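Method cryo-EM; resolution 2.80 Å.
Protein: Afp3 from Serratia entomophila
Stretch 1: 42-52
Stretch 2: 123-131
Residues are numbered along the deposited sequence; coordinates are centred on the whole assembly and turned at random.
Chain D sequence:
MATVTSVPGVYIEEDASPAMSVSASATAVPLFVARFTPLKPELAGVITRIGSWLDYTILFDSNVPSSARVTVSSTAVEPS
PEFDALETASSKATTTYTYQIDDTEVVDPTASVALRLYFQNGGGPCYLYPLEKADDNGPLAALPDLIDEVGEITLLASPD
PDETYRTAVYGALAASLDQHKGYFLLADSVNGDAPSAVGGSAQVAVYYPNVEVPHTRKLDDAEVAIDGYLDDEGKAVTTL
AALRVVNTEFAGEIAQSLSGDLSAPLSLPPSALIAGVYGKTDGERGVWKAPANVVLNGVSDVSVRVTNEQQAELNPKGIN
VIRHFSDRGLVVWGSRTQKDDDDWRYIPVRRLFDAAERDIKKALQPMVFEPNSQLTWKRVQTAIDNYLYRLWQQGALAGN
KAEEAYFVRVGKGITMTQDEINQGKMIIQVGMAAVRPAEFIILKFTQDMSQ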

# COMPACT_ATOMS: atom_id res chain seq x y z
N GLU D 42 -26.91 48.99 -56.90
CA GLU D 42 -25.74 48.15 -57.16
C GLU D 42 -26.08 46.67 -57.05
O GLU D 42 -25.41 45.84 -57.68
N LEU D 43 -27.10 46.31 -56.28
CA LEU D 43 -27.52 44.92 -56.13
C LEU D 43 -28.69 44.59 -57.06
O LEU D 43 -29.74 44.09 -56.66
N ALA D 44 -28.47 44.84 -58.35
CA ALA D 44 -29.50 44.62 -59.35
C ALA D 44 -29.37 43.29 -60.08
O ALA D 44 -30.39 42.68 -60.41
N GLY D 45 -28.15 42.83 -60.34
CA GLY D 45 -27.96 41.59 -61.06
C GLY D 45 -27.17 40.55 -60.28
O GLY D 45 -26.68 39.58 -60.86
N VAL D 46 -27.03 40.75 -58.97
CA VAL D 46 -26.26 39.84 -58.14
C VAL D 46 -27.18 39.18 -57.11
O VAL D 46 -28.36 39.52 -57.00
N ILE D 47 -26.63 38.24 -56.35
CA ILE D 47 -27.36 37.52 -55.32
C ILE D 47 -26.97 38.08 -53.96
O ILE D 47 -25.78 38.13 -53.63
N THR D 48 -27.96 38.50 -53.19
CA THR D 48 -27.74 39.09 -51.87
C THR D 48 -28.34 38.20 -50.79
O THR D 48 -29.35 37.53 -51.00
N ARG D 49 -27.71 38.22 -49.62
CA ARG D 49 -28.18 37.46 -48.47
C ARG D 49 -29.09 38.33 -47.62
O ARG D 49 -28.74 39.47 -47.29
N ILE D 50 -30.25 37.79 -47.26
CA ILE D 50 -31.26 38.52 -46.50
C ILE D 50 -31.49 37.74 -45.21
O ILE D 50 -32.32 36.82 -45.17
N GLY D 51 -30.78 38.12 -44.15
CA GLY D 51 -30.77 37.32 -42.94
C GLY D 51 -32.06 37.38 -42.15
O GLY D 51 -32.37 36.45 -41.40
N SER D 52 -32.83 38.45 -42.30
CA SER D 52 -34.10 38.59 -41.60
C SER D 52 -35.00 39.49 -42.42
O SER D 52 -34.62 39.98 -43.48
N GLY D 123 -38.18 30.98 -41.11
CA GLY D 123 -37.27 31.79 -41.89
C GLY D 123 -35.97 31.08 -42.24
O GLY D 123 -35.85 29.86 -42.17
N GLY D 124 -34.99 31.88 -42.64
CA GLY D 124 -33.70 31.37 -43.04
C GLY D 124 -32.79 32.47 -43.55
O GLY D 124 -33.14 33.65 -43.54
N PRO D 125 -31.59 32.09 -43.99
CA PRO D 125 -30.67 33.10 -44.54
C PRO D 125 -31.12 33.70 -45.86
O PRO D 125 -30.67 34.80 -46.21
N CYS D 126 -31.93 32.97 -46.65
CA CYS D 126 -32.81 33.52 -47.68
C CYS D 126 -32.13 34.37 -48.76
O CYS D 126 -32.27 35.59 -48.75
N TYR D 127 -31.33 33.76 -49.62
CA TYR D 127 -30.72 34.48 -50.73
C TYR D 127 -31.78 34.92 -51.74
O TYR D 127 -32.77 34.22 -51.97
N LEU D 128 -31.57 36.10 -52.33
CA LEU D 128 -32.49 36.66 -53.31
C LEU D 128 -31.74 37.01 -54.58
O LEU D 128 -30.59 37.44 -54.54
N TYR D 129 -32.41 36.83 -55.72
CA TYR D 129 -31.89 37.25 -57.02
C TYR D 129 -32.95 38.08 -57.73
O TYR D 129 -33.89 37.51 -58.32
N PRO D 130 -32.85 39.41 -57.71
CA PRO D 130 -33.85 40.23 -58.41
C PRO D 130 -33.72 40.15 -59.93
O PRO D 130 -32.70 40.52 -60.51
N LEU D 131 -34.77 39.65 -60.57
CA LEU D 131 -34.80 39.43 -62.01
C LEU D 131 -36.10 40.03 -62.52
O LEU D 131 -37.18 39.49 -62.26

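The strongest polar interactions of this contact are backbone to backbone, and they centre on one residue pair. Thr48 and Leu128 face each other as an antiparallel hydrogen-bonded pair: Thr48 N donates to Leu128 O at 3.1 Å, and Leu128 N returns a bond to Thr48 O at 3.0 Å, both nearly straight. The same two carbonyl oxygens also receive CA-H...O contacts, Leu128 O from Ile47 CA at 3.3 Å and Thr48 O from Tyr127 CA at 3.4 Å. Beyond this pair the pairing loosens. Ile50 N makes two weak, bent bonds, to Pro125 O at 3.2 Å and to Cys126 O at 3.3 Å, where the chain of stretch 2 turns through Cys126 with positive phi and psi. No side chain hydrogen-bonds across the contact, so the side chains contribute by packing.

Thr48 and Leu128 put their side chains on one face of the sheet. Thr48 is in rotamer p, with OG1 4.3 Å from Leu128 CB, a loose approach. Leu128, m at chi1 and t at chi2, extends CD1 to 3.7 Å from Ile50 CG1. Ile50, in the loop just past Arg49, is m at both chi angles; its CA-to-CB bond points sideways to stretch 2, yet it is buried and supplies this apolar contact beside the Thr48-Leu128 pair.

The opposite face belongs to Arg49 and Tyr127. Arg49 is extended through chi1, chi2 and chi3, all t, and turns at chi4 (-88°). Its CB and CG pack against the Tyr127 ring: CG lies over one face, and CB comes within 3.6 Å of Tyr127 CE1. Farther out, NH2 of Arg49 reaches to 3.6 Å from CB of Pro125. The Tyr127 hydroxyl lies near the guanidinium plane, at its edge, and is hydrogen-bonded elsewhere in the structure.

Ile47, m then t, bridges two aromatic rings with different branches: CG2 sits 3.8 Å from Tyr127 CD1, and CG1 sits 3.6 Å from Tyr129 CD1. Tyr129 starts sideways in rotamer t, but its ring swings nearer to stretch 1, bringing CE1 to 3.3 Å from Gly45 O, which lies at the ring edge. At this end Pro130 points toward stretch 1, packing CG at 3.5 Å from Leu43 O and CD at 3.6 Å from Val46 O, whereas the side chains of Ala44 and Val46 point away.

The rule is economical: one well-bonded backbone pair marks the register, and around it Arg49, Ile47, Ile50, the two tyrosines and the two prolines each contribute a similar share of the 681 Å² buried between the stretches.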

# COMPACT_ATOMS: atom_id res chain seq x y z
CB GLU D 42 -24.58 48.50 -56.22
CG GLU D 42 -24.80 48.16 -54.76
CD GLU D 42 -25.42 49.30 -53.98
OE1 GLU D 42 -25.87 50.27 -54.62
OE2 GLU D 42 -25.46 49.22 -52.74
CB LEU D 43 -27.80 44.61 -54.66
CG LEU D 43 -28.65 45.48 -53.72
CD1 LEU D 43 -30.11 45.07 -53.62
CD2 LEU D 43 -28.02 45.47 -52.34
CB ALA D 44 -29.47 45.76 -60.38
CB VAL D 46 -25.10 40.57 -57.45
CG1 VAL D 46 -24.13 41.11 -58.48
CG2 VAL D 46 -25.62 41.68 -56.57
CB ILE D 47 -27.08 36.01 -55.40
CG1 ILE D 47 -27.63 35.43 -56.70
CG2 ILE D 47 -27.65 35.29 -54.20
CD1 ILE D 47 -27.21 34.02 -56.96
CB THR D 48 -28.34 40.49 -51.77
OG1 THR D 48 -29.75 40.41 -51.99
CG2 THR D 48 -27.72 41.40 -52.80
CB ARG D 49 -27.00 36.95 -47.64
CG ARG D 49 -27.40 36.06 -46.49
CD ARG D 49 -26.20 35.59 -45.70
NE ARG D 49 -26.60 34.71 -44.61
CZ ARG D 49 -26.92 35.13 -43.39
NH1 ARG D 49 -26.91 36.42 -43.11
NH2 ARG D 49 -27.27 34.26 -42.46
CB ILE D 50 -32.56 38.68 -47.30
CG1 ILE D 50 -32.27 39.42 -48.61
CG2 ILE D 50 -33.58 39.49 -46.54
CD1 ILE D 50 -31.72 40.81 -48.42
CB SER D 52 -33.90 39.15 -40.19
OG SER D 52 -33.40 40.47 -40.23
CB PRO D 125 -29.35 32.32 -44.68
CG PRO D 125 -29.46 31.20 -43.69
CD PRO D 125 -30.91 30.81 -43.72
CB CYS D 126 -33.93 34.33 -47.02
SG CYS D 126 -35.28 34.83 -48.10
CB TYR D 127 -29.66 33.61 -51.42
CG TYR D 127 -28.43 33.41 -50.58
CD1 TYR D 127 -27.41 34.34 -50.57
CD2 TYR D 127 -28.31 32.30 -49.75
CE1 TYR D 127 -26.29 34.17 -49.79
CE2 TYR D 127 -27.20 32.12 -48.96
CZ TYR D 127 -26.19 33.06 -48.99
OH TYR D 127 -25.08 32.87 -48.20
CB LEU D 128 -33.17 37.93 -52.80
CG LEU D 128 -34.08 37.86 -51.58
CD1 LEU D 128 -34.69 39.23 -51.35
CD2 LEU D 128 -35.15 36.81 -51.74
CB TYR D 129 -31.49 36.05 -57.86
CG TYR D 129 -30.92 36.42 -59.21
CD1 TYR D 129 -29.65 36.97 -59.31
CD2 TYR D 129 -31.65 36.22 -60.38
CE1 TYR D 129 -29.12 37.31 -60.54
CE2 TYR D 129 -31.12 36.56 -61.60
CZ TYR D 129 -29.86 37.11 -61.68
OH TYR D 129 -29.33 37.45 -62.90
CB PRO D 130 -33.56 41.64 -57.90
CG PRO D 130 -32.14 41.61 -57.47
CD PRO D 130 -31.88 40.23 -56.96
CB LEU D 131 -34.68 37.93 -62.32
CG LEU D 131 -34.44 37.34 -63.71
CD1 LEU D 131 -35.73 37.11 -64.45
CD2 LEU D 131 -33.51 38.24 -64.50